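Local coordinates for protein oxidoreductase, zinc-binding dehydrogenase family (Myxococcus xanthus, PDB 5K1S) that is a zinc-binding medium-chain reductase involved in an alternative route of de novo isovaleryl coenzyme A biosynthesis, at residues A[102-106]-A[164-168]; A[172-177]-A[313-317]. All blocks are in the same frame, centred on the assembly; numbering follows the deposited sequence.

Interaction 1: residues A[102-106]-A[164-168]. With ZN (zinc ion), chain F.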
ATOM      1  N   ALA A 102      23.006  -5.295  19.782  1.00 43.66           N
ATOM      2  CA  ALA A 102      23.021  -5.675  18.375  1.00 42.67           C
ATOM      3  C   ALA A 102      22.620  -4.465  17.546  1.00 41.79           C
ATOM      4  O   ALA A 102      21.634  -3.795  17.864  1.00 42.09           O
ATOM      5  CB  ALA A 102      22.072  -6.846  18.098  1.00 43.03           C
ATOM      6  N   THR A 103      23.377  -4.192  16.488  1.00 40.79           N
ATOM      7  CA  THR A 103      23.175  -2.985  15.699  1.00 39.96           C
ATOM      8  C   THR A 103      21.983  -3.129  14.759  1.00 39.94           C
ATOM      9  O   THR A 103      21.680  -4.216  14.260  1.00 40.45           O
ATOM     10  CB  THR A 103      24.424  -2.664  14.877  1.00 39.08           C
ATOM     11  OG1 THR A 103      24.739  -3.776  14.030  1.00 38.76           O
ATOM     12  CG2 THR A 103      25.612  -2.362  15.786  1.00 39.41           C
ATOM     13  N   LEU A 104      21.304  -2.008  14.526  1.00 41.73           N
ATOM     14  CA  LEU A 104      20.297  -1.917  13.482  1.00 42.23           C
ATOM     15  C   LEU A 104      20.983  -1.811  12.122  1.00 40.66           C
ATOM     16  O   LEU A 104      22.211  -1.873  12.005  1.00 39.17           O
ATOM     17  CB  LEU A 104      19.382  -0.716  13.720  1.00 43.29           C
ATOM     18  CG  LEU A 104      18.382  -0.788  14.875  1.00 45.12           C
ATOM     19  CD1 LEU A 104      17.755   0.573  15.104  1.00 45.91           C
ATOM     20  CD2 LEU A 104      17.306  -1.817  14.594  1.00 46.46           C
ATOM     21  N   GLN A 105      20.180  -1.645  11.073  1.00 43.68           N
ATOM     22  CA  GLN A 105      20.737  -1.412   9.747  1.00 42.41           C
ATOM     23  C   GLN A 105      21.127   0.051   9.569  1.00 41.99           C
ATOM     24  O   GLN A 105      22.247   0.355   9.142  1.00 40.45           O
ATOM     25  CB  GLN A 105      19.731  -1.837   8.678  1.00 43.25           C
ATOM     26  CG  GLN A 105      19.388  -3.325   8.715  1.00 43.83           C
ATOM     27  CD  GLN A 105      17.895  -3.599   8.774  1.00 45.81           C
ATOM     28  OE1 GLN A 105      17.087  -2.687   8.936  1.00 46.77           O
ATOM     29  NE2 GLN A 105      17.525  -4.866   8.644  1.00 46.63           N
ATOM     30  N   ARG A 106      20.220   0.966   9.904  1.00 46.48           N
ATOM     31  CA  ARG A 106      20.431   2.393   9.711  1.00 46.55           C
ATOM     32  C   ARG A 106      20.035   3.147  10.973  1.00 47.80           C
ATOM     33  O   ARG A 106      19.357   2.619  11.857  1.00 48.76           O
ATOM     34  CB  ARG A 106      19.626   2.919   8.515  1.00 47.31           C
ATOM     35  CG  ARG A 106      18.124   2.720   8.660  1.00 49.35           C
ATOM     36  CD  ARG A 106      17.355   3.302   7.488  1.00 50.03           C
ATOM     37  NE  ARG A 106      17.400   4.762   7.455  1.00 49.92           N
ATOM     38  CZ  ARG A 106      16.673   5.552   8.238  1.00 51.32           C
ATOM     39  NH1 ARG A 106      15.848   5.031   9.136  1.00 52.98           N
ATOM     40  NH2 ARG A 106      16.774   6.869   8.132  1.00 50.61           N
ATOM     41  N   VAL A 164      19.615 -11.488  13.428  1.00 49.12           N
ATOM     42  CA  VAL A 164      18.213 -11.298  13.781  1.00 50.85           C
ATOM     43  C   VAL A 164      17.634 -10.082  13.069  1.00 49.33           C
ATOM     44  O   VAL A 164      16.486 -10.106  12.612  1.00 50.48           O
ATOM     45  CB  VAL A 164      18.078 -11.171  15.312  1.00 52.30           C
ATOM     46  CG1 VAL A 164      16.636 -10.905  15.715  1.00 54.22           C
ATOM     47  CG2 VAL A 164      18.590 -12.428  15.988  1.00 54.14           C
ATOM     48  N   CYS A 165      18.414  -9.003  12.959  1.00 54.64           N
ATOM     49  CA  CYS A 165      17.874  -7.740  12.465  1.00 53.58           C
ATOM     50  C   CYS A 165      17.321  -7.889  11.053  1.00 53.38           C
ATOM     51  O   CYS A 165      16.186  -7.486  10.774  1.00 54.36           O
ATOM     52  CB  CYS A 165      18.953  -6.660  12.509  1.00 51.30           C
ATOM     53  SG  CYS A 165      18.322  -4.979  12.278  1.00 50.73           S
ATOM     54  N   CYS A 166      18.106  -8.467  10.148  1.00 58.17           N
ATOM     55  CA  CYS A 166      17.729  -8.548   8.742  1.00 57.77           C
ATOM     56  C   CYS A 166      16.824  -9.730   8.428  1.00 59.89           C
ATOM     57  O   CYS A 166      16.564  -9.991   7.249  1.00 59.71           O
ATOM     58  CB  CYS A 166      18.983  -8.615   7.872  1.00 55.69           C
ATOM     59  SG  CYS A 166      20.068  -7.207   8.100  1.00 53.40           S
ATOM     60  N   THR A 167      16.341 -10.446   9.441  1.00 58.19           N
ATOM     61  CA  THR A 167      15.398 -11.536   9.224  1.00 60.64           C
ATOM     62  C   THR A 167      14.207 -11.392  10.161  1.00 62.93           C
ATOM     63  O   THR A 167      13.137 -10.932   9.747  1.00 63.66           O
ATOM     64  CB  THR A 167      16.079 -12.890   9.428  1.00 61.68           C
ATOM     65  OG1 THR A 167      16.657 -12.944  10.736  1.00 62.09           O
ATOM     66  CG2 THR A 167      17.167 -13.101   8.384  1.00 59.75           C
ATOM     67  N   THR A 168      14.380 -11.777  11.426  1.00 58.53           N
ATOM     68  CA  THR A 168      13.297 -11.635  12.393  1.00 60.81           C
ATOM     69  C   THR A 168      12.980 -10.170  12.662  1.00 59.64           C
ATOM     70  O   THR A 168      11.816  -9.823  12.892  1.00 61.11           O
ATOM     71  CB  THR A 168      13.659 -12.347  13.695  1.00 62.43           C
ATOM     72  OG1 THR A 168      13.999 -13.712  13.418  1.00 63.58           O
ATOM     73  CG2 THR A 168      12.492 -12.308  14.675  1.00 65.02           C
TER
HETATM   74 ZN    ZN F 402      20.784  -6.555   5.981  1.00 70.31          ZN
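At the zinc site of this medium-chain reductase, Q105 and C166 meet: the amide nitrogen NE2 of Q105 donates to the zinc-bound thiolate SG of C166 over 3.5 Å. The bond is nearly straight, with an N-H...S angle of 175°, and the sulfur lies in the amide plane of Q105. C166 SG itself binds the zinc ion at 2.3 Å, and C57 and H79 of the same chain supply the other two protein ligands. Q105 is thus a second-shell residue, and its N-H probably draws some negative charge off the sulfur. In the GroES-like part of the chain, the loop after strand 100-103 here faces the start of helix 165-178, which carries the ligand. C165 SG, turned anti to the backbone N (chi1 -167°), points to that loop and lies over the face of the same amide, 3.8 Å from Q105 CD. The same sulfur touches the backbone of L104 at CA, and its side chain at CD2, 4.0 Å away. With an alanine at Q105, the thiolate of C166 would probably lose its in-plane N-H donor and C165 SG the amide it packs on. T103 turns its hydroxyl elsewhere, to the backbone of H79 and A81, tying the end of the strand to the segment that holds the histidine ligand.

Interaction 2: residues A[172-177]-A[313-317]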
ATOM      1  N   VAL A 172       9.184  -8.717  12.146  1.00 48.71           N
ATOM      2  CA  VAL A 172       8.369  -7.969  13.099  1.00 49.52           C
ATOM      3  C   VAL A 172       7.792  -6.726  12.434  1.00 48.53           C
ATOM      4  O   VAL A 172       6.589  -6.452  12.520  1.00 49.91           O
ATOM      5  CB  VAL A 172       9.196  -7.608  14.349  1.00 48.84           C
ATOM      6  CG1 VAL A 172       8.416  -6.665  15.266  1.00 49.42           C
ATOM      7  CG2 VAL A 172       9.593  -8.871  15.104  1.00 50.34           C
ATOM      8  N   HIS A 173       8.646  -5.952  11.762  1.00 50.17           N
ATOM      9  CA  HIS A 173       8.176  -4.748  11.085  1.00 49.47           C
ATOM     10  C   HIS A 173       7.119  -5.083  10.039  1.00 50.62           C
ATOM     11  O   HIS A 173       6.110  -4.378   9.915  1.00 51.36           O
ATOM     12  CB  HIS A 173       9.359  -4.021  10.443  1.00 47.12           C
ATOM     13  CG  HIS A 173       9.014  -2.673   9.893  1.00 46.64           C
ATOM     14  ND1 HIS A 173       8.311  -1.731  10.614  1.00 47.42           N
ATOM     15  CD2 HIS A 173       9.280  -2.105   8.693  1.00 45.71           C
ATOM     16  CE1 HIS A 173       8.157  -0.644   9.880  1.00 47.04           C
ATOM     17  NE2 HIS A 173       8.736  -0.845   8.710  1.00 46.07           N
ATOM     18  N   THR A 174       7.326  -6.165   9.286  1.00 45.59           N
ATOM     19  CA  THR A 174       6.406  -6.539   8.217  1.00 46.68           C
ATOM     20  C   THR A 174       5.132  -7.166   8.770  1.00 49.28           C
ATOM     21  O   THR A 174       4.023  -6.722   8.455  1.00 50.23           O
ATOM     22  CB  THR A 174       7.094  -7.513   7.256  1.00 46.23           C
ATOM     23  OG1 THR A 174       8.309  -6.931   6.767  1.00 43.77           O
ATOM     24  CG2 THR A 174       6.186  -7.851   6.079  1.00 47.23           C
ATOM     25  N   VAL A 175       5.276  -8.205   9.594  1.00 58.13           N
ATOM     26  CA  VAL A 175       4.122  -8.975  10.047  1.00 60.84           C
ATOM     27  C   VAL A 175       3.275  -8.160  11.017  1.00 61.47           C
ATOM     28  O   VAL A 175       2.041  -8.153  10.927  1.00 63.00           O
ATOM     29  CB  VAL A 175       4.594 -10.297  10.680  1.00 62.22           C
ATOM     30  CG1 VAL A 175       3.412 -11.112  11.196  1.00 65.17           C
ATOM     31  CG2 VAL A 175       5.407 -11.108   9.677  1.00 61.70           C
ATOM     32  N   ARG A 176       3.914  -7.466  11.959  1.00 64.69           N
ATOM     33  CA  ARG A 176       3.208  -6.825  13.065  1.00 65.51           C
ATOM     34  C   ARG A 176       3.003  -5.331  12.845  1.00 64.20           C
ATOM     35  O   ARG A 176       1.866  -4.867  12.710  1.00 65.25           O
ATOM     36  CB  ARG A 176       3.978  -7.050  14.370  1.00 65.43           C
ATOM     37  CG  ARG A 176       3.915  -8.461  14.876  1.00 67.37           C
ATOM     38  CD  ARG A 176       4.525  -8.537  16.250  1.00 67.57           C
ATOM     39  NE  ARG A 176       4.466  -9.884  16.802  1.00 69.75           N
ATOM     40  CZ  ARG A 176       5.047 -10.247  17.941  1.00 70.34           C
ATOM     41  NH1 ARG A 176       5.735  -9.359  18.649  1.00 68.89           N
ATOM     42  NH2 ARG A 176       4.942 -11.496  18.370  1.00 72.48           N
ATOM     43  N   THR A 177       4.094  -4.564  12.822  1.00 57.39           N
ATOM     44  CA  THR A 177       3.985  -3.111  12.783  1.00 56.42           C
ATOM     45  C   THR A 177       3.180  -2.655  11.572  1.00 56.60           C
ATOM     46  O   THR A 177       2.242  -1.859  11.697  1.00 57.41           O
ATOM     47  CB  THR A 177       5.381  -2.486  12.770  1.00 54.24           C
ATOM     48  OG1 THR A 177       6.268  -3.269  13.580  1.00 53.95           O
ATOM     49  CG2 THR A 177       5.330  -1.070  13.308  1.00 53.83           C
ATOM     50  N   GLU A 313      11.511  -2.752  17.426  1.00 49.82           N
ATOM     51  CA  GLU A 313      11.277  -4.007  16.721  1.00 51.60           C
ATOM     52  C   GLU A 313      12.447  -4.966  16.897  1.00 52.86           C
ATOM     53  O   GLU A 313      12.250  -6.177  17.045  1.00 55.68           O
ATOM     54  CB  GLU A 313      11.030  -3.733  15.239  1.00 50.03           C
ATOM     55  CG  GLU A 313       9.761  -2.945  14.964  1.00 49.28           C
ATOM     56  CD  GLU A 313       9.792  -2.238  13.624  1.00 47.01           C
ATOM     57  OE1 GLU A 313      10.818  -2.331  12.921  1.00 46.01           O
ATOM     58  OE2 GLU A 313       8.791  -1.581  13.279  1.00 46.50           O
ATOM     59  N   LEU A 314      13.677  -4.446  16.876  1.00 51.58           N
ATOM     60  CA  LEU A 314      14.835  -5.308  17.077  1.00 52.89           C
ATOM     61  C   LEU A 314      14.866  -5.861  18.496  1.00 55.05           C
ATOM     62  O   LEU A 314      15.150  -7.049  18.696  1.00 57.50           O
ATOM     63  CB  LEU A 314      16.124  -4.545  16.771  1.00 51.04           C
ATOM     64  CG  LEU A 314      17.423  -5.330  16.995  1.00 52.40           C
ATOM     65  CD1 LEU A 314      17.441  -6.614  16.173  1.00 54.13           C
ATOM     66  CD2 LEU A 314      18.639  -4.475  16.669  1.00 50.93           C
ATOM     67  N   ASP A 315      14.583  -5.020  19.494  1.00 54.17           N
ATOM     68  CA  ASP A 315      14.480  -5.515  20.863  1.00 56.22           C
ATOM     69  C   ASP A 315      13.468  -6.650  20.951  1.00 59.11           C
ATOM     70  O   ASP A 315      13.713  -7.660  21.620  1.00 61.61           O
ATOM     71  CB  ASP A 315      14.090  -4.380  21.813  1.00 55.13           C
ATOM     72  CG  ASP A 315      15.232  -3.411  22.071  1.00 53.35           C
ATOM     73  OD1 ASP A 315      16.408  -3.829  21.996  1.00 53.66           O
ATOM     74  OD2 ASP A 315      14.953  -2.228  22.356  1.00 51.90           O
ATOM     75  N   GLU A 316      12.326  -6.500  20.277  1.00 60.86           N
ATOM     76  CA  GLU A 316      11.319  -7.555  20.280  1.00 64.10           C
ATOM     77  C   GLU A 316      11.786  -8.767  19.483  1.00 66.14           C
ATOM     78  O   GLU A 316      11.597  -9.911  19.916  1.00 69.63           O
ATOM     79  CB  GLU A 316      10.003  -7.014  19.718  1.00 63.64           C
ATOM     80  CG  GLU A 316       8.867  -8.025  19.693  1.00 67.39           C
ATOM     81  CD  GLU A 316       8.473  -8.502  21.079  1.00 70.00           C
ATOM     82  OE1 GLU A 316       8.958  -7.922  22.075  1.00 68.66           O
ATOM     83  OE2 GLU A 316       7.678  -9.461  21.171  1.00 73.55           O
ATOM     84  N   ALA A 317      12.390  -8.538  18.317  1.00 53.89           N
ATOM     85  CA  ALA A 317      12.887  -9.646  17.507  1.00 55.94           C
ATOM     86  C   ALA A 317      13.940 -10.443  18.266  1.00 57.74           C
ATOM     87  O   ALA A 317      13.896 -11.678  18.302  1.00 61.41           O
ATOM     88  CB  ALA A 317      13.459  -9.116  16.193  1.00 53.16           C
TER
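E313, on helix 311-323, reaches across to V172, H173 and T177 on helix 165-178, where the two short segments cross almost at right angles (94°) with their axes 10.5 Å apart. Its CB lies 3.9 Å from V172 CG1, and CG, the next carbon, lies within contact of both that methyl and T177 OG1. Beyond CG the chain runs extended (chi2 158°), which carries the carboxylate past the valine to the imidazole of H173. There OE2 takes two donors on the same face of the carboxylate. H173 ND1 comes from the syn side but tilted out of the carboxylate plane, at 2.7 Å, in a bent bond (132°) that also leaves OE2 tilted from the ring plane. T177 OG1 donates from above the plane, at 3.1 Å from OE2. The other oxygen, OE1, lies beside H173 CB and accepts from the backbone N of T310, so both carboxylate oxygens are engaged.

Alongside, V172 CG2 packs on the methyl CB of A317 at 4.0 Å. The second polar link is more open to solvent: the guanidinium of R176 meets E316 OE2 at its edge and in its plane, NH1 to OE2 3.2 Å, forming a salt bridge on the anti side of that carboxylate and tilted from the carboxylate plane. E316 OE2 is shared with R319 of its own helix.

The contact joins the helix that carries the zinc ligand C166 near its beginning to helix 311-323, from much later in the chain. H173 NE2 is hydrogen-bonded to E300 of the second subunit, so the ring has a carboxylate at each nitrogen; two such neighbours would be expected to favour the doubly protonated, positively charged imidazole.

Helix 165-178 serves both contacts: its first turn carries C166 to the zinc in interaction 1, and its last turns cross helix 311-323 in interaction 2. The two centres are 10 Å apart, and they adjoin through helix 311-323. L314 CD2 lies 3.6 Å from L104 CD2, while A317 CB touches both V164 CG1 and T168 CG2 at 3.7 Å. The later helix therefore packs at once on the loop bearing Q105 and on the beginning of the ligand-bearing helix. Interaction 2 itself stands off from the metal: the side chains of A317 and C166 are about 10 Å apart, and that of H173 looks instead to the second subunit.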